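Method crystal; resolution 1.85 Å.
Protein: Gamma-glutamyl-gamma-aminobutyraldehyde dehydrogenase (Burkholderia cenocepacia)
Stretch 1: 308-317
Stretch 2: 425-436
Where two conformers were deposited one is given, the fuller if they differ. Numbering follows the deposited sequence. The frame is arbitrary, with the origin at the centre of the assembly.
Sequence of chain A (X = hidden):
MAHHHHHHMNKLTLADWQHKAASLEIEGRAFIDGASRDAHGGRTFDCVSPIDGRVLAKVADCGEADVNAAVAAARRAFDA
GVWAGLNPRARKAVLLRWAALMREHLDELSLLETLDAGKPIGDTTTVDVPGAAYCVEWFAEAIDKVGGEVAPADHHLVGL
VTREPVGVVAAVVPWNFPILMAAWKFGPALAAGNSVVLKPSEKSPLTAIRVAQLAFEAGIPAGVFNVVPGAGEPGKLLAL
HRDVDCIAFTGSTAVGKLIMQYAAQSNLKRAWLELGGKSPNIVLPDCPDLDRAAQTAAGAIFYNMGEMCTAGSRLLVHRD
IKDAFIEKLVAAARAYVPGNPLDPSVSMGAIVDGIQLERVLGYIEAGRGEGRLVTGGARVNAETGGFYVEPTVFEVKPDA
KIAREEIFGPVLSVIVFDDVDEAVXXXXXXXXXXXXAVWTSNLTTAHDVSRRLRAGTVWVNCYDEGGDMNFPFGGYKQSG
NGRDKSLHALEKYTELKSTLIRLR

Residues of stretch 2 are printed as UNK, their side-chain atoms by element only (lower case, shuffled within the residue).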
ATOM      1  N   MET A 308     -26.258 -13.040 -17.483  1.00 12.06           N
ATOM      2  CA  MET A 308     -25.284 -12.610 -16.484  1.00 12.52           C
ATOM      3  C   MET A 308     -24.017 -13.351 -16.846  1.00 11.91           C
ATOM      4  O   MET A 308     -24.013 -14.592 -16.903  1.00 11.03           O
ATOM      5  CB  MET A 308     -25.692 -13.039 -15.098  1.00 14.38           C
ATOM      6  CG  MET A 308     -26.770 -12.224 -14.428  1.00 16.35           C
ATOM      7  SD  MET A 308     -26.830 -12.639 -12.662  1.00 20.47           S
ATOM      8  CE  MET A 308     -27.434 -14.325 -12.715  1.00 19.85           C
ATOM      9  N   CYS A 309     -22.943 -12.616 -17.062  1.00 11.35           N
ATOM     10  CA  CYS A 309     -21.712 -13.277 -17.452  1.00 11.73           C
ATOM     11  C   CYS A 309     -21.231 -14.252 -16.342  1.00 10.94           C
ATOM     12  O   CYS A 309     -20.597 -15.344 -16.612  1.00 10.28           O
ATOM     13  CB  CYS A 309     -20.671 -12.222 -17.734  1.00 12.48           C
ATOM     14  SG  CYS A 309     -20.996 -11.289 -19.266  1.00 15.40           S
ATOM     15  N   THR A 310     -21.475 -13.824 -15.097  1.00 10.40           N
ATOM     16  CA  THR A 310     -21.064 -14.626 -13.904  1.00 10.49           C
ATOM     17  C   THR A 310     -22.142 -15.614 -13.455  1.00 10.19           C
ATOM     18  O   THR A 310     -22.056 -16.143 -12.336  1.00 10.40           O
ATOM     19  CB  THR A 310     -20.773 -13.789 -12.646  1.00 10.88           C
ATOM     20  OG1 THR A 310     -21.883 -12.902 -12.372  1.00 11.56           O
ATOM     21  CG2 THR A 310     -19.503 -13.028 -12.761  1.00 11.23           C
ATOM     22  N   ALA A 311     -23.117 -15.918 -14.307  1.00  9.71           N
ATOM     23  CA  ALA A 311     -24.210 -16.808 -13.887  1.00  9.63           C
ATOM     24  C   ALA A 311     -23.644 -18.153 -13.353  1.00  9.42           C
ATOM     25  O   ALA A 311     -22.720 -18.709 -13.930  1.00  9.18           O
ATOM     26  CB  ALA A 311     -25.171 -17.060 -15.054  1.00  9.76           C
ATOM     27  N   GLY A 312     -24.220 -18.655 -12.270  1.00  9.36           N
ATOM     28  CA  GLY A 312     -23.834 -19.961 -11.687  1.00  9.36           C
ATOM     29  C   GLY A 312     -24.515 -21.056 -12.524  1.00  9.39           C
ATOM     30  O   GLY A 312     -25.446 -21.686 -12.081  1.00  9.30           O
ATOM     31  N   SER A 313     -23.999 -21.273 -13.730  1.00  9.27           N
ATOM     32  CA  SER A 313     -24.706 -22.079 -14.740  1.00  9.24           C
ATOM     33  C   SER A 313     -24.359 -23.546 -14.652  1.00  9.36           C
ATOM     34  O   SER A 313     -24.982 -24.373 -15.327  1.00  9.17           O
ATOM     35  CB  SER A 313     -24.382 -21.562 -16.134  1.00  9.27           C
ATOM     36  OG  SER A 313     -22.988 -21.435 -16.291  1.00  9.10           O
ATOM     37  N   ARG A 314     -23.345 -23.884 -13.841  1.00  9.49           N
ATOM     38  CA  ARG A 314     -23.054 -25.286 -13.548  1.00  9.72           C
ATOM     39  C   ARG A 314     -23.169 -25.394 -12.033  1.00 10.03           C
ATOM     40  O   ARG A 314     -22.375 -24.766 -11.312  1.00 10.11           O
ATOM     41  CB  ARG A 314     -21.646 -25.736 -14.007  1.00  9.55           C
ATOM     42  CG  ARG A 314     -21.432 -25.645 -15.469  1.00  9.52           C
ATOM     43  CD  ARG A 314     -20.079 -26.133 -15.949  1.00  9.47           C
ATOM     44  NE  ARG A 314     -18.989 -25.295 -15.530  1.00  9.38           N
ATOM     45  CZ  ARG A 314     -17.758 -25.706 -15.171  1.00  9.35           C
ATOM     46  NH1 ARG A 314     -17.410 -26.978 -15.143  1.00  9.46           N
ATOM     47  NH2 ARG A 314     -16.851 -24.806 -14.830  1.00  9.43           N
ATOM     48  N   LEU A 315     -24.209 -26.093 -11.573  1.00 10.48           N
ATOM     49  CA  LEU A 315     -24.360 -26.447 -10.157  1.00 10.99           C
ATOM     50  C   LEU A 315     -23.823 -27.841  -9.940  1.00 11.06           C
ATOM     51  O   LEU A 315     -24.385 -28.827 -10.413  1.00 10.88           O
ATOM     52  CB  LEU A 315     -25.820 -26.382  -9.724  1.00 11.77           C
ATOM     53  CG  LEU A 315     -25.989 -26.717  -8.243  1.00 12.38           C
ATOM     54  CD1 LEU A 315     -25.746 -25.482  -7.407  1.00 12.47           C
ATOM     55  CD2 LEU A 315     -27.337 -27.355  -7.940  1.00 13.10           C
ATOM     56  N   LEU A 316     -22.700 -27.903  -9.241  1.00 11.18           N
ATOM     57  CA  LEU A 316     -22.040 -29.138  -8.914  1.00 11.43           C
ATOM     58  C   LEU A 316     -22.480 -29.498  -7.498  1.00 11.81           C
ATOM     59  O   LEU A 316     -22.225 -28.730  -6.552  1.00 11.73           O
ATOM     60  CB  LEU A 316     -20.537 -28.949  -8.930  1.00 11.56           C
ATOM     61  CG  LEU A 316     -19.790 -29.049 -10.252  1.00 11.46           C
ATOM     62  CD1 LEU A 316     -20.371 -28.168 -11.323  1.00 11.59           C
ATOM     63  CD2 LEU A 316     -18.296 -28.742 -10.101  1.00 11.51           C
ATOM     64  N   VAL A 317     -23.112 -30.653  -7.350  1.00 12.15           N
ATOM     65  CA  VAL A 317     -23.688 -31.058  -6.071  1.00 12.37           C
ATOM     66  C   VAL A 317     -23.254 -32.466  -5.692  1.00 12.68           C
ATOM     67  O   VAL A 317     -23.248 -33.360  -6.511  1.00 12.52           O
ATOM     68  CB  VAL A 317     -25.221 -30.963  -6.114  1.00 12.51           C
ATOM     69  CG1 VAL A 317     -25.803 -31.834  -7.199  1.00 12.68           C
ATOM     70  CG2 VAL A 317     -25.824 -31.294  -4.760  1.00 12.62           C
ATOM     71  N   UNK A 425     -11.807 -30.447 -10.089  0.50 12.13           N
ATOM     72  CA  UNK A 425     -11.376 -30.775 -11.442  0.50 12.22           C
ATOM     73  C   UNK A 425     -12.445 -30.382 -12.473  0.50 12.00           C
ATOM     74  O   UNK A 425     -12.134 -29.739 -13.457  0.50 11.85           O
ATOM     75  c   UNK A 425      -9.715 -32.628 -10.835  0.50 12.99           C
ATOM     76  n   UNK A 425     -11.678 -36.697 -10.297  0.50 14.00           N
ATOM     77  c   UNK A 425      -9.272 -34.058 -11.077  0.50 13.23           C
ATOM     78  c   UNK A 425     -11.006 -32.262 -11.563  0.50 12.70           C
ATOM     79  n   UNK A 425     -10.387 -34.999 -11.111  0.50 13.59           N
ATOM     80  n   UNK A 425      -9.920 -35.939  -9.070  0.50 13.86           N
ATOM     81  c   UNK A 425     -10.659 -35.879 -10.158  0.50 13.73           C
ATOM     82  N   UNK A 426     -13.706 -30.724 -12.217  1.00 11.80           N
ATOM     83  CA  UNK A 426     -14.812 -30.336 -13.115  1.00 11.56           C
ATOM     84  C   UNK A 426     -14.952 -28.794 -13.183  1.00 11.30           C
ATOM     85  O   UNK A 426     -15.079 -28.213 -14.261  1.00 11.04           O
ATOM     86  c   UNK A 426     -16.062 -32.535 -12.817  1.00 11.88           C
ATOM     87  c   UNK A 426     -16.144 -30.998 -12.660  1.00 11.66           C
ATOM     88  c   UNK A 426     -17.327 -30.429 -13.444  1.00 11.56           C
ATOM     89  c   UNK A 426     -17.215 -33.255 -12.131  1.00 12.08           C
ATOM     90  N   UNK A 427     -14.886 -28.146 -12.019  1.00 11.23           N
ATOM     91  CA  UNK A 427     -15.029 -26.699 -11.934  1.00 10.96           C
ATOM     92  C   UNK A 427     -14.001 -26.042 -12.843  1.00 10.94           C
ATOM     93  O   UNK A 427     -14.370 -25.200 -13.654  1.00 10.48           O
ATOM     94  c   UNK A 427     -14.855 -26.223 -10.514  1.00 11.04           C
ATOM     95  N   UNK A 428     -12.749 -26.487 -12.768  1.00 10.92           N
ATOM     96  CA  UNK A 428     -11.683 -25.804 -13.505  1.00 11.13           C
ATOM     97  C   UNK A 428     -11.564 -26.263 -14.958  1.00 11.30           C
ATOM     98  O   UNK A 428     -10.747 -25.729 -15.689  1.00 11.15           O
ATOM     99  n   UNK A 428      -9.361 -25.735 -10.635  1.00 10.99           N
ATOM    100  o   UNK A 428     -10.759 -24.152 -11.399  1.00 10.76           O
ATOM    101  c   UNK A 428     -10.338 -26.022 -12.828  1.00 11.07           C
ATOM    102  c   UNK A 428     -10.188 -25.226 -11.548  1.00 10.92           C
ATOM    103  N   UNK A 429     -12.317 -27.287 -15.349  1.00 11.78           N
ATOM    104  CA  UNK A 429     -12.191 -27.880 -16.700  1.00 12.35           C
ATOM    105  C   UNK A 429     -13.048 -27.071 -17.656  1.00 12.09           C
ATOM    106  O   UNK A 429     -14.137 -27.500 -18.066  1.00 12.51           O
ATOM    107  c   UNK A 429     -12.633 -29.328 -16.721  1.00 12.80           C
ATOM    108  o   UNK A 429     -11.542 -29.559 -18.912  1.00 13.93           O
ATOM    109  c   UNK A 429     -12.335 -30.047 -18.056  1.00 13.81           C
ATOM    110  o   UNK A 429     -12.899 -31.147 -18.209  1.00 14.03           O
ATOM    111  N   UNK A 430     -12.544 -25.905 -18.000  1.00 11.85           N
ATOM    112  CA  UNK A 430     -13.252 -24.970 -18.836  1.00 11.76           C
ATOM    113  C   UNK A 430     -12.252 -23.919 -19.328  1.00 11.73           C
ATOM    114  O   UNK A 430     -11.265 -23.641 -18.642  1.00 11.61           O
ATOM    115  c   UNK A 430     -13.996 -23.612 -16.830  1.00 11.86           C
ATOM    116  o   UNK A 430     -15.081 -23.389 -18.931  1.00 11.31           O
ATOM    117  c   UNK A 430     -14.437 -24.317 -18.081  1.00 11.85           C
ATOM    118  N   UNK A 431     -12.518 -23.315 -20.486  1.00 11.72           N
ATOM    119  CA  UNK A 431     -11.720 -22.186 -20.952  1.00 12.09           C
ATOM    120  C   UNK A 431     -12.138 -20.875 -20.290  1.00 10.79           C
ATOM    121  O   UNK A 431     -11.453 -19.888 -20.438  1.00 10.32           O
ATOM    122  o   UNK A 431      -9.095 -24.106 -21.887  1.00 21.25           O
ATOM    123  c   UNK A 431     -10.793 -23.011 -23.190  1.00 15.80           C
ATOM    124  c   UNK A 431     -11.753 -22.055 -22.491  1.00 13.67           C
ATOM    125  o   UNK A 431      -8.582 -22.050 -22.675  1.00 20.48           O
ATOM    126  c   UNK A 431      -9.390 -23.058 -22.556  1.00 18.25           C
ATOM    127  N   UNK A 432     -13.274 -20.886 -19.598  1.00 10.07           N
ATOM    128  CA  UNK A 432     -13.742 -19.720 -18.861  1.00  9.70           C
ATOM    129  C   UNK A 432     -13.113 -19.644 -17.448  1.00  9.52           C
ATOM    130  O   UNK A 432     -12.503 -20.623 -16.971  1.00  9.58           O
ATOM    131  c   UNK A 432     -16.762 -20.546 -20.615  1.00  9.81           C
ATOM    132  o   UNK A 432     -17.970 -19.005 -23.721  1.00 10.60           O
ATOM    133  c   UNK A 432     -15.760 -18.399 -20.810  1.00  9.72           C
ATOM    134  c   UNK A 432     -15.254 -19.766 -18.767  1.00  9.67           C
ATOM    135  c   UNK A 432     -16.410 -18.190 -22.012  1.00  9.99           C
ATOM    136  c   UNK A 432     -17.271 -19.176 -22.510  1.00 10.08           C
ATOM    137  c   UNK A 432     -17.437 -20.335 -21.830  1.00 10.06           C
ATOM    138  c   UNK A 432     -15.944 -19.572 -20.088  1.00  9.73           C
ATOM    139  N   UNK A 433     -13.262 -18.496 -16.796  1.00  9.16           N
ATOM    140  CA  UNK A 433     -12.728 -18.306 -15.453  1.00  9.10           C
ATOM    141  C   UNK A 433     -13.192 -17.020 -14.811  1.00  8.90           C
ATOM    142  O   UNK A 433     -12.383 -16.280 -14.235  1.00  9.05           O
ATOM    143  N   UNK A 434     -14.471 -16.716 -14.958  1.00  8.83           N
ATOM    144  CA  UNK A 434     -14.983 -15.448 -14.435  1.00  8.79           C
ATOM    145  C   UNK A 434     -15.284 -15.515 -12.927  1.00  8.82           C
ATOM    146  O   UNK A 434     -14.977 -14.585 -12.172  1.00  8.71           O
ATOM    147  c   UNK A 434     -17.842 -13.046 -15.804  1.00  8.71           C
ATOM    148  c   UNK A 434     -15.414 -12.620 -15.189  1.00  8.62           C
ATOM    149  c   UNK A 434     -16.195 -14.976 -15.253  1.00  8.74           C
ATOM    150  c   UNK A 434     -16.631 -13.527 -14.977  1.00  8.68           C
ATOM    151  N   UNK A 435     -15.855 -16.636 -12.485  1.00  8.81           N
ATOM    152  CA  UNK A 435     -16.243 -16.762 -11.123  1.00  8.98           C
ATOM    153  C   UNK A 435     -16.477 -18.208 -10.801  1.00  9.05           C
ATOM    154  O   UNK A 435     -16.544 -19.080 -11.711  1.00  9.22           O
ATOM    155  c   UNK A 435     -17.477 -15.922 -10.853  1.00  8.94           C
ATOM    156  N   UNK A 436     -16.570 -18.448  -9.495  1.00  9.14           N
ATOM    157  CA  UNK A 436     -16.841 -19.760  -8.951  1.00  9.03           C
ATOM    158  C   UNK A 436     -17.367 -19.620  -7.527  1.00  9.03           C
ATOM    159  O   UNK A 436     -17.235 -18.574  -6.872  1.00  9.03           O
ATOM    160  c   UNK A 436     -15.553 -20.573  -8.983  1.00  8.98           C
TER

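Position 425 has three carbons in a row, then a nitrogen, then a carbon carrying two more nitrogens. Its CA-to-CB bond points away from stretch 1, and it makes no contact there. The end group is a guanidinium, so the residue is Arg425.

Position 426 carries four carbons, forked at the first, with one arm two carbons long. The one-carbon arm lies 3.9 Å from CD2 of Leu316, an apolar contact. Its backbone O accepts a hydrogen bond from NH1 of Arg314 at 2.8 Å. This is Ile426, and the touching carbon is CG2.

Position 427 has a single side-chain carbon, CB, 4.3 Å from CD2 of Leu316. Its backbone O accepts a hydrogen bond from NH2 of Arg314, also at 2.8 Å. It is Ala427.

Position 428 has two carbons, the second bearing one oxygen and one nitrogen. Its CA-to-CB bond points away; its side-chain O and N are hydrogen-bonded elsewhere in the structure. The amide identifies Asn428.

Position 429 has two carbons, the second bearing two oxygens. Stretch 1 covers just 4 Å² of it, and its backbone O is 4.4 Å from NH1 of Arg314. The carboxylate makes it Asp429. Its backbone N donates to O of Ile426 at 3.1 Å, so that oxygen also serves the local chain.

Position 430 has one carbon carrying an oxygen and a carbon. That last carbon packs 3.7 Å from NH2 of Arg314. This is Thr430, and the carbon is CG2.

Position 431 has three carbons, the third with two oxygens. It is out of reach of stretch 1. It is Glu431.

Position 432 has one carbon leading to a six-carbon ring that bears an oxygen. The ring stays clear of stretch 1. It is Tyr432. Its backbone N donates to OG1 of Thr430 at 3.2 Å, a bond that links the two residues within the loop.

Position 433 has no side-chain atoms and is Gly433.

Position 434 has four carbons, forked at the second. One end carbon lies 3.5 Å from CB of Cys309 and 3.5 Å from CG2 of Thr310. This is Leu434, and the carbon is CD2.

Position 435 has one carbon, CB, 4.0 Å from CG2 of Thr310. It is Ala435.

Position 436 also has one carbon. Its CA-to-CB bond points away, without contact. It is Ala436.

The contact has a polar part and an apolar part. Arg314 reaches the backbone of Ile426 and Ala427, whose successive carbonyls lie at the edge of its guanidinium, near its plane. Both N-H...O angles are 161°, so the bonds are close to straight. Leu316 packs beside this on Ile426 and Ala427. Farther along, Leu434 and Ala435 rest against Cys309 and Thr310. Together the two stretches bury 374 Å².

Stretch 2 (425-436) RIANDTEYGLAA
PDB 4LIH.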